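Long-range contacts in sugar ABC transporter (Sugar-binding protein) (Bacillus halodurans, PDB 4YO7), which binds myo-inositol and is probably the solute-binding component of a sugar ABC transporter: residues A104-P109 with I130-T135; S114-V119 with R134-V139; A144-E149 with A289-V294. All coordinates share one frame; numbering follows the deposited sequence.

Contact 1 of 3, residues A104-P109 with I130-T135. With INS (1,2,3,4,5,6-hexahydroxy-cyclohexane), chain F.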
loop_
_atom_site.group_PDB
_atom_site.type_symbol
_atom_site.label_atom_id
_atom_site.label_comp_id
_atom_site.label_asym_id
_atom_site.label_seq_id
_atom_site.Cartn_x
_atom_site.Cartn_y
_atom_site.Cartn_z
ATOM N N ALA A 104 -10.065 -21.179 3.705
ATOM C CA ALA A 104 -8.887 -20.313 3.703
ATOM C C ALA A 104 -9.298 -18.924 4.123
ATOM O O ALA A 104 -10.459 -18.543 4.001
ATOM C CB ALA A 104 -8.207 -20.267 2.336
ATOM N N ILE A 105 -8.316 -18.176 4.629
ATOM C CA ILE A 105 -8.512 -16.805 5.088
ATOM C C ILE A 105 -7.521 -15.899 4.370
ATOM O O ILE A 105 -6.366 -16.248 4.223
ATOM C CB ILE A 105 -8.333 -16.696 6.602
ATOM C CG1 ILE A 105 -9.469 -17.471 7.278
ATOM C CG2 ILE A 105 -8.321 -15.243 7.060
ATOM C CD1 ILE A 105 -9.294 -17.661 8.771
ATOM N N ILE A 106 -8.014 -14.749 3.924
ATOM C CA ILE A 106 -7.174 -13.668 3.396
ATOM C C ILE A 106 -7.286 -12.503 4.368
ATOM O O ILE A 106 -8.395 -12.028 4.640
ATOM C CB ILE A 106 -7.593 -13.194 1.979
ATOM C CG1 ILE A 106 -7.571 -14.353 0.985
ATOM C CG2 ILE A 106 -6.679 -12.043 1.517
ATOM C CD1 ILE A 106 -8.185 -14.002 -0.366
ATOM N N VAL A 107 -6.138 -12.050 4.886
ATOM C CA VAL A 107 -6.068 -10.852 5.735
ATOM C C VAL A 107 -5.119 -9.800 5.169
ATOM O O VAL A 107 -4.012 -10.104 4.755
ATOM C CB VAL A 107 -5.589 -11.181 7.165
ATOM C CG1 VAL A 107 -5.375 -9.912 8.003
ATOM C CG2 VAL A 107 -6.589 -12.073 7.851
ATOM N N ASN A 108 -5.603 -8.566 5.167
ATOM C CA ASN A 108 -4.809 -7.349 4.973
ATOM C C ASN A 108 -4.679 -6.637 6.367
ATOM O O ASN A 108 -5.637 -6.029 6.818
ATOM C CB ASN A 108 -5.544 -6.516 3.913
ATOM C CG ASN A 108 -5.019 -5.132 3.756
ATOM O OD1 ASN A 108 -5.710 -4.177 4.061
ATOM N ND2 ASN A 108 -3.808 -4.999 3.199
ATOM N N PRO A 109 -3.541 -6.798 7.089
ATOM C CA PRO A 109 -3.576 -6.489 8.535
ATOM C C PRO A 109 -3.692 -5.020 8.887
ATOM O O PRO A 109 -2.986 -4.204 8.329
ATOM C CB PRO A 109 -2.232 -6.987 9.069
ATOM C CG PRO A 109 -1.524 -7.619 7.933
ATOM C CD PRO A 109 -2.331 -7.560 6.701
ATOM N N ILE A 130 -3.566 -16.341 3.975
ATOM C CA ILE A 130 -2.878 -15.591 2.945
ATOM C C ILE A 130 -2.840 -14.147 3.419
ATOM O O ILE A 130 -3.880 -13.583 3.737
ATOM C CB ILE A 130 -3.615 -15.662 1.578
ATOM C CG1 ILE A 130 -3.842 -17.115 1.081
ATOM C CG2 ILE A 130 -2.900 -14.804 0.516
ATOM C CD1 ILE A 130 -2.828 -18.158 1.444
ATOM N N ILE A 131 -1.658 -13.545 3.458
ATOM C CA ILE A 131 -1.515 -12.124 3.819
ATOM C C ILE A 131 -1.399 -11.302 2.533
ATOM O O ILE A 131 -0.588 -11.588 1.660
ATOM C CB ILE A 131 -0.295 -11.895 4.723
ATOM C CG1 ILE A 131 -0.420 -12.711 6.021
ATOM C CG2 ILE A 131 -0.070 -10.386 4.997
ATOM C CD1 ILE A 131 -1.550 -12.333 6.919
ATOM N N ALA A 132 -2.266 -10.298 2.406
ATOM C CA ALA A 132 -2.270 -9.458 1.231
ATOM C C ALA A 132 -1.858 -8.022 1.550
ATOM O O ALA A 132 -2.373 -7.422 2.498
ATOM C CB ALA A 132 -3.646 -9.463 0.587
ATOM N N ASN A 133 -0.918 -7.528 0.729
ATOM C CA ASN A 133 -0.524 -6.135 0.591
ATOM C C ASN A 133 0.235 -5.489 1.754
ATOM O O ASN A 133 1.138 -4.712 1.508
ATOM C CB ASN A 133 -1.766 -5.307 0.248
ATOM C CG ASN A 133 -1.531 -3.819 0.365
ATOM O OD1 ASN A 133 -1.805 -3.236 1.409
ATOM N ND2 ASN A 133 -1.057 -3.193 -0.703
ATOM N N ARG A 134 -0.118 -5.795 2.997
ATOM C CA ARG A 134 0.641 -5.305 4.155
ATOM C C ARG A 134 1.367 -6.445 4.851
ATOM O O ARG A 134 0.750 -7.394 5.312
ATOM C CB ARG A 134 -0.272 -4.597 5.148
ATOM C CG ARG A 134 -0.978 -3.410 4.596
ATOM C CD ARG A 134 -1.941 -2.883 5.615
ATOM N NE ARG A 134 -2.615 -1.654 5.221
ATOM C CZ ARG A 134 -3.428 -0.971 6.027
ATOM N NH1 ARG A 134 -3.686 -1.410 7.263
ATOM N NH2 ARG A 134 -3.971 0.154 5.612
ATOM N N THR A 135 2.674 -6.306 4.980
ATOM C CA THR A 135 3.484 -7.297 5.652
ATOM C C THR A 135 3.778 -6.825 7.081
ATOM O O THR A 135 3.360 -5.747 7.512
ATOM C CB THR A 135 4.787 -7.582 4.849
ATOM O OG1 THR A 135 5.415 -8.767 5.357
ATOM C CG2 THR A 135 5.784 -6.417 4.870
HETATM C C1 INS F . -2.436 1.425 2.339
HETATM C C2 INS F . -2.801 2.538 1.363
HETATM C C3 INS F . -1.532 3.006 0.652
HETATM C C4 INS F . -0.862 1.856 -0.108
HETATM C C5 INS F . -0.541 0.715 0.880
HETATM C C6 INS F . -1.810 0.263 1.588
HETATM O O1 INS F . -3.624 0.934 3.021
HETATM O O2 INS F . -3.714 1.998 0.410
HETATM O O3 INS F . -1.936 4.069 -0.261
HETATM O O4 INS F . 0.381 2.304 -0.670
HETATM O O5 INS F . -0.024 -0.397 0.129
HETATM O O6 INS F . -1.433 -0.777 2.572
#

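Contact 2 of 3, residues S114-V119 with R134-V139. With INS (1,2,3,4,5,6-hexahydroxy-cyclohexane), chain F.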
loop_
_atom_site.group_PDB
_atom_site.type_symbol
_atom_site.label_atom_id
_atom_site.label_comp_id
_atom_site.label_asym_id
_atom_site.label_seq_id
_atom_site.Cartn_x
_atom_site.Cartn_y
_atom_site.Cartn_z
ATOM N N SER A 114 -1.062 -6.884 15.988
ATOM C CA SER A 114 -2.190 -7.808 16.001
ATOM C C SER A 114 -2.065 -8.823 14.865
ATOM O O SER A 114 -2.578 -9.942 14.979
ATOM C CB SER A 114 -3.524 -7.054 15.915
ATOM O OG SER A 114 -3.661 -6.307 14.738
ATOM N N ALA A 115 -1.378 -8.449 13.790
ATOM C CA ALA A 115 -1.131 -9.374 12.682
ATOM C C ALA A 115 -0.524 -10.677 13.200
ATOM O O ALA A 115 -0.851 -11.769 12.723
ATOM C CB ALA A 115 -0.215 -8.750 11.653
ATOM N N VAL A 116 0.422 -10.564 14.130
ATOM C CA VAL A 116 1.088 -11.766 14.655
ATOM C C VAL A 116 0.109 -12.647 15.416
ATOM O O VAL A 116 0.097 -13.870 15.252
ATOM C CB VAL A 116 2.274 -11.393 15.580
ATOM C CG1 VAL A 116 2.926 -12.638 16.191
ATOM C CG2 VAL A 116 3.298 -10.607 14.791
ATOM N N ASP A 117 -0.726 -12.034 16.246
ATOM C CA ASP A 117 -1.735 -12.792 16.970
ATOM C C ASP A 117 -2.730 -13.475 16.022
ATOM O O ASP A 117 -3.153 -14.616 16.261
ATOM C CB ASP A 117 -2.486 -11.889 17.936
ATOM C CG ASP A 117 -1.584 -11.279 18.988
ATOM O OD1 ASP A 117 -0.666 -11.962 19.468
ATOM O OD2 ASP A 117 -1.789 -10.103 19.314
ATOM N N ILE A 118 -3.112 -12.769 14.962
ATOM C CA ILE A 118 -4.007 -13.317 13.954
ATOM C C ILE A 118 -3.390 -14.534 13.279
ATOM O O ILE A 118 -4.023 -15.585 13.187
ATOM C CB ILE A 118 -4.361 -12.237 12.897
ATOM C CG1 ILE A 118 -5.316 -11.210 13.520
ATOM C CG2 ILE A 118 -4.963 -12.868 11.637
ATOM C CD1 ILE A 118 -5.599 -9.988 12.640
ATOM N N VAL A 119 -2.161 -14.407 12.784
ATOM C CA VAL A 119 -1.517 -15.546 12.138
ATOM C C VAL A 119 -1.337 -16.722 13.099
ATOM O O VAL A 119 -1.583 -17.872 12.730
ATOM C CB VAL A 119 -0.166 -15.126 11.521
ATOM C CG1 VAL A 119 0.576 -16.324 10.968
ATOM C CG2 VAL A 119 -0.397 -14.148 10.412
ATOM N N ARG A 134 -0.118 -5.795 2.997
ATOM C CA ARG A 134 0.641 -5.305 4.155
ATOM C C ARG A 134 1.367 -6.445 4.851
ATOM O O ARG A 134 0.750 -7.394 5.312
ATOM C CB ARG A 134 -0.272 -4.597 5.148
ATOM C CG ARG A 134 -0.978 -3.410 4.596
ATOM C CD ARG A 134 -1.941 -2.883 5.615
ATOM N NE ARG A 134 -2.615 -1.654 5.221
ATOM C CZ ARG A 134 -3.428 -0.971 6.027
ATOM N NH1 ARG A 134 -3.686 -1.410 7.263
ATOM N NH2 ARG A 134 -3.971 0.154 5.612
ATOM N N THR A 135 2.674 -6.306 4.980
ATOM C CA THR A 135 3.484 -7.297 5.652
ATOM C C THR A 135 3.778 -6.825 7.081
ATOM O O THR A 135 3.360 -5.747 7.512
ATOM C CB THR A 135 4.787 -7.582 4.849
ATOM O OG1 THR A 135 5.415 -8.767 5.357
ATOM C CG2 THR A 135 5.784 -6.417 4.870
ATOM N N PHE A 136 4.500 -7.655 7.810
ATOM C CA PHE A 136 4.789 -7.425 9.212
ATOM C C PHE A 136 5.880 -8.380 9.610
ATOM O O PHE A 136 6.086 -9.400 8.940
ATOM C CB PHE A 136 3.560 -7.662 10.070
ATOM C CG PHE A 136 2.940 -9.009 9.867
ATOM C CD1 PHE A 136 2.071 -9.234 8.824
ATOM C CD2 PHE A 136 3.200 -10.048 10.745
ATOM C CE1 PHE A 136 1.493 -10.468 8.658
ATOM C CE2 PHE A 136 2.618 -11.294 10.553
ATOM C CZ PHE A 136 1.769 -11.489 9.521
ATOM N N ASP A 137 6.590 -8.052 10.694
ATOM C CA ASP A 137 7.566 -8.967 11.256
ATOM C C ASP A 137 6.853 -10.200 11.770
ATOM O O ASP A 137 6.011 -10.112 12.676
ATOM C CB ASP A 137 8.365 -8.301 12.380
ATOM C CG ASP A 137 9.319 -7.236 11.888
ATOM O OD1 ASP A 137 9.508 -7.055 10.669
ATOM O OD2 ASP A 137 9.917 -6.576 12.758
ATOM N N GLY A 138 7.122 -11.336 11.132
ATOM C CA GLY A 138 6.429 -12.565 11.451
ATOM C C GLY A 138 5.660 -13.144 10.287
ATOM O O GLY A 138 5.087 -14.206 10.414
ATOM N N VAL A 139 5.654 -12.443 9.158
ATOM C CA VAL A 139 4.863 -12.841 7.999
ATOM C C VAL A 139 5.219 -14.221 7.464
ATOM O O VAL A 139 4.384 -14.867 6.826
ATOM C CB VAL A 139 5.032 -11.795 6.856
ATOM C CG1 VAL A 139 6.454 -11.779 6.287
ATOM C CG2 VAL A 139 3.972 -11.998 5.728
HETATM C C1 INS F . -2.436 1.425 2.339
HETATM C C2 INS F . -2.801 2.538 1.363
HETATM C C3 INS F . -1.532 3.006 0.652
HETATM C C4 INS F . -0.862 1.856 -0.108
HETATM C C5 INS F . -0.541 0.715 0.880
HETATM C C6 INS F . -1.810 0.263 1.588
HETATM O O1 INS F . -3.624 0.934 3.021
HETATM O O2 INS F . -3.714 1.998 0.410
HETATM O O3 INS F . -1.936 4.069 -0.261
HETATM O O4 INS F . 0.381 2.304 -0.670
HETATM O O5 INS F . -0.024 -0.397 0.129
HETATM O O6 INS F . -1.433 -0.777 2.572
#

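Contact 3 of 3, residues A144-E149 with A289-V294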
loop_
_atom_site.group_PDB
_atom_site.type_symbol
_atom_site.label_atom_id
_atom_site.label_comp_id
_atom_site.label_asym_id
_atom_site.label_seq_id
_atom_site.Cartn_x
_atom_site.Cartn_y
_atom_site.Cartn_z
ATOM N N ALA A 144 1.129 -17.758 2.889
ATOM C CA ALA A 144 1.750 -17.040 1.775
ATOM C C ALA A 144 1.523 -15.555 1.933
ATOM O O ALA A 144 0.592 -15.146 2.612
ATOM C CB ALA A 144 1.187 -17.526 0.419
ATOM N N PHE A 145 2.396 -14.781 1.288
ATOM C CA PHE A 145 2.272 -13.321 1.191
ATOM C C PHE A 145 2.130 -12.937 -0.272
ATOM O O PHE A 145 2.892 -13.426 -1.118
ATOM C CB PHE A 145 3.494 -12.592 1.784
ATOM C CG PHE A 145 3.418 -11.100 1.644
ATOM C CD1 PHE A 145 2.548 -10.372 2.438
ATOM C CD2 PHE A 145 4.176 -10.426 0.696
ATOM C CE1 PHE A 145 2.439 -9.007 2.296
ATOM C CE2 PHE A 145 4.089 -9.030 0.576
ATOM C CZ PHE A 145 3.219 -8.328 1.372
ATOM N N VAL A 146 1.153 -12.080 -0.544
ATOM C CA VAL A 146 0.924 -11.507 -1.872
ATOM C C VAL A 146 0.975 -9.995 -1.749
ATOM O O VAL A 146 0.145 -9.399 -1.076
ATOM C CB VAL A 146 -0.435 -11.942 -2.465
ATOM C CG1 VAL A 146 -0.634 -11.309 -3.815
ATOM C CG2 VAL A 146 -0.485 -13.459 -2.584
ATOM N N GLY A 147 1.972 -9.385 -2.369
ATOM C CA GLY A 147 2.150 -7.949 -2.251
ATOM C C GLY A 147 3.420 -7.498 -2.919
ATOM O O GLY A 147 3.926 -8.166 -3.794
ATOM N N SER A 148 3.926 -6.344 -2.490
ATOM C CA SER A 148 5.083 -5.737 -3.109
ATOM C C SER A 148 6.046 -5.275 -2.034
ATOM O O SER A 148 5.650 -4.990 -0.910
ATOM C CB SER A 148 4.646 -4.572 -3.982
ATOM O OG SER A 148 3.790 -5.029 -5.011
ATOM N N GLU A 149 7.315 -5.192 -2.390
ATOM C CA GLU A 149 8.364 -4.946 -1.403
ATOM C C GLU A 149 8.531 -3.448 -1.138
ATOM O O GLU A 149 9.048 -2.714 -1.978
ATOM C CB GLU A 149 9.677 -5.541 -1.902
ATOM C CG GLU A 149 10.833 -5.372 -0.930
ATOM C CD GLU A 149 10.719 -6.306 0.264
ATOM O OE1 GLU A 149 10.498 -7.525 0.051
ATOM O OE2 GLU A 149 10.852 -5.825 1.415
ATOM N N ALA A 289 -6.336 -10.030 -7.343
ATOM C CA ALA A 289 -6.629 -11.258 -8.092
ATOM C C ALA A 289 -5.740 -12.390 -7.639
ATOM O O ALA A 289 -6.205 -13.513 -7.444
ATOM C CB ALA A 289 -6.462 -11.043 -9.581
ATOM N N THR A 290 -4.463 -12.096 -7.432
ATOM C CA THR A 290 -3.535 -13.150 -7.041
ATOM C C THR A 290 -3.821 -13.668 -5.635
ATOM O O THR A 290 -3.717 -14.884 -5.384
ATOM C CB THR A 290 -2.068 -12.675 -7.152
ATOM O OG1 THR A 290 -1.803 -12.254 -8.498
ATOM C CG2 THR A 290 -1.114 -13.801 -6.831
ATOM N N SER A 291 -4.210 -12.784 -4.717
ATOM C CA SER A 291 -4.551 -13.228 -3.361
ATOM C C SER A 291 -5.703 -14.235 -3.401
ATOM O O SER A 291 -5.680 -15.253 -2.722
ATOM C CB SER A 291 -4.940 -12.036 -2.476
ATOM O OG SER A 291 -3.827 -11.210 -2.235
ATOM N N VAL A 292 -6.714 -13.928 -4.202
ATOM C CA VAL A 292 -7.833 -14.844 -4.364
ATOM C C VAL A 292 -7.402 -16.180 -4.991
ATOM O O VAL A 292 -7.811 -17.251 -4.522
ATOM C CB VAL A 292 -8.961 -14.206 -5.196
ATOM C CG1 VAL A 292 -10.031 -15.225 -5.545
ATOM C CG2 VAL A 292 -9.577 -13.098 -4.387
ATOM N N LYS A 293 -6.576 -16.125 -6.027
ATOM C CA LYS A 293 -6.122 -17.340 -6.680
ATOM C C LYS A 293 -5.339 -18.239 -5.723
ATOM O O LYS A 293 -5.509 -19.463 -5.715
ATOM C CB LYS A 293 -5.266 -17.001 -7.912
ATOM C CG LYS A 293 -6.032 -16.376 -9.039
ATOM C CD LYS A 293 -5.066 -15.976 -10.165
ATOM C CE LYS A 293 -5.698 -15.097 -11.219
ATOM N NZ LYS A 293 -6.507 -15.877 -12.186
ATOM N N VAL A 294 -4.478 -17.622 -4.922
ATOM C CA VAL A 294 -3.659 -18.357 -3.985
ATOM C C VAL A 294 -4.529 -18.976 -2.886
ATOM O O VAL A 294 -4.325 -20.118 -2.482
ATOM C CB VAL A 294 -2.577 -17.438 -3.407
ATOM C CG1 VAL A 294 -1.828 -18.093 -2.263
ATOM C CG2 VAL A 294 -1.597 -17.076 -4.529
#

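Contact 1 of 3, residues A104-P109 with I130-T135
Ile-106 pairs with Ile-130 and Val-107 with Ile-131 to form two parallel bridges, the strand axes 4.8 Å apart at closest approach and 21° from parallel. Three backbone bonds join the strands: Ile-130 N gives to Ile-105 O, Val-107 N to Ile-130 O and Ala-132 N to Val-107 O. Ile-106, Ile-130 and Ala-132 share one face, with Ile-106 CG2 4.1 Å from Ala-132 CB; Val-107 and Ile-131 share the other. Further along, the pairing passes to side chains. The CG of Asn-108 stands opposite its own backbone N (chi1 170°), and its ND2 donates to Ala-132 O at 2.9 Å, almost straight and within the amide plane. That oxygen also takes the N-H of Arg-134, which arrives from the other face of the carbonyl. Asn-108 OD1 lies over one face of the Arg-134 guanidinium but bonds to Ser-53 OG. Arg-134 is extended from CG to NE, and the Pro-109 ring lies alongside, running the opposite way. Arg-134 NH1 donates to Pro-109 O at 3.1 Å, whereas Arg-134 NE and NH2 bind inositol O6 and O1 at 3.0 and 2.7 Å. Asn-133 adds a second hold: its OD1 accepts from inositol O6 (2.7 Å) and its ND2 gives to inositol O5 (3.1 Å), with Gln-287 OE1 also accepting from ND2. A methionine in place of Arg-134 would probably leave O1 and O6 without these donors and Pro-109 O without its side-chain partner. Strand ends that carry ligand-binding loops are characteristic of periplasmic binding proteins. The two strands and helix 112-125 form a beta-alpha-beta unit; helix 284-299 covers the Ile-106, Ile-130 and Ala-132 face, while helix 87-100 packs on Ile-105 and Val-107.

Contact 2 of 3, residues S114-V119 with R134-V139
Ala-115 CB sits squarely over the ring of Phe-136, 3.6 Å from its centroid and 9° off the ring normal, a CH-pi contact in which the methyl group is nearly equidistant from all six ring carbons. Two valines of the same helix meet the ring at oblique angles: Val-119 CG2 comes to 3.5 Å from Phe-136 CZ, at the far end of the ring, and Val-116 CG2 lies 4.1 Å from Phe-136 CD2. These three residues, at positions i, i+1 and i+4, form a small apolar seat for the aromatic group. Val-116 CG2 also rests 3.5 Å from the carbonyl oxygen Asp-137 O, which extends the contact from the ring to the backbone of the loop.

The ring is set by its first torsion, with CG lying between the backbone N and the carbonyl carbon (chi1 54°). Its other face is covered, toward the rim, by Val-139 CA, so the phenyl group is sandwiched between the helix and its own chain. What brings Val-139 there is a type II beta turn from Phe-136 to Val-139, closed by the backbone bond from Val-139 N to Phe-136 O at 3.1 Å. Gly-138 takes the third place in this turn with a positive phi of 120°, where a CB would run into the carbonyl oxygen of Asp-137.

Further out, Ile-131 of strand 129-132 touches both Phe-136 and Val-119, while Pro-109 packs on Ala-115. Ile-118 faces helix 87-100. The contact thus fastens the loop between strands 129-132 and 144-147 to helix 112-125, the crossover helix of the preceding beta-alpha-beta unit.

Contact 3 of 3, residues A144-E149 with A289-V294
Val-146 presses its branched side chain into the surface of helix 284-299, overlapping Ser-291 and Thr-290. Its CB is 3.5 Å from Ser-291 OG, and CG1, held opposite the backbone N (chi1 179°), continues to Thr-290 CB at 3.9 Å. The two beta-branched side chains of Val-146 and Thr-290 meet at a slant. On the other branch, CG2 of Val-146 looks toward Val-294 CG2 at 4.3 Å, one helical turn beyond Thr-290. Two residues earlier on the strand, Ala-144 CB adds an apolar contact with Val-294 CG1 at 4.1 Å.

Strand 144-147 and the helix run roughly antiparallel, their axes 8.5 Å apart at closest approach. As residues alternate along a strand, Ala-144 and Val-146 point to the helix and Phe-145 away. This is helix-on-sheet packing of an alpha/beta domain; Ser-291 also touches Ala-132, and Val-294 touches Ile-130, of the adjoining strand.

Ser-291 OG bonds to Gln-287 O while its flank lies against Val-146, and Thr-290 OG1 bonds to Gly-286 O. With each hydroxyl bonded to a carbonyl of its own helix, both residues meet the strand through van der Waals contact, and the hold between the segments rests on shape and buried apolar surface.

Overall arrangement
The three contacts belong to one lobe, built round the parallel sheet that contains strands 104-107, 129-132 and 144-147. Contact 1 lies in the sheet, its centre about 9 Å from that of contact 2 and about 8 Å from that of contact 3; contacts 2 and 3 are about 15 Å apart between centres, and helices 112-125 and 284-299 lie on opposite faces of the sheet. Helix 112-125 of contact 2 comes between the two strands of contact 1 along the chain. Contact 3 follows, and backbone hydrogen bonds run between Val-146 and both Ile-131 and Asn-133. The helices flank the sheet at whose C-terminal strand ends Asn-133 and Arg-134 reach the inositol.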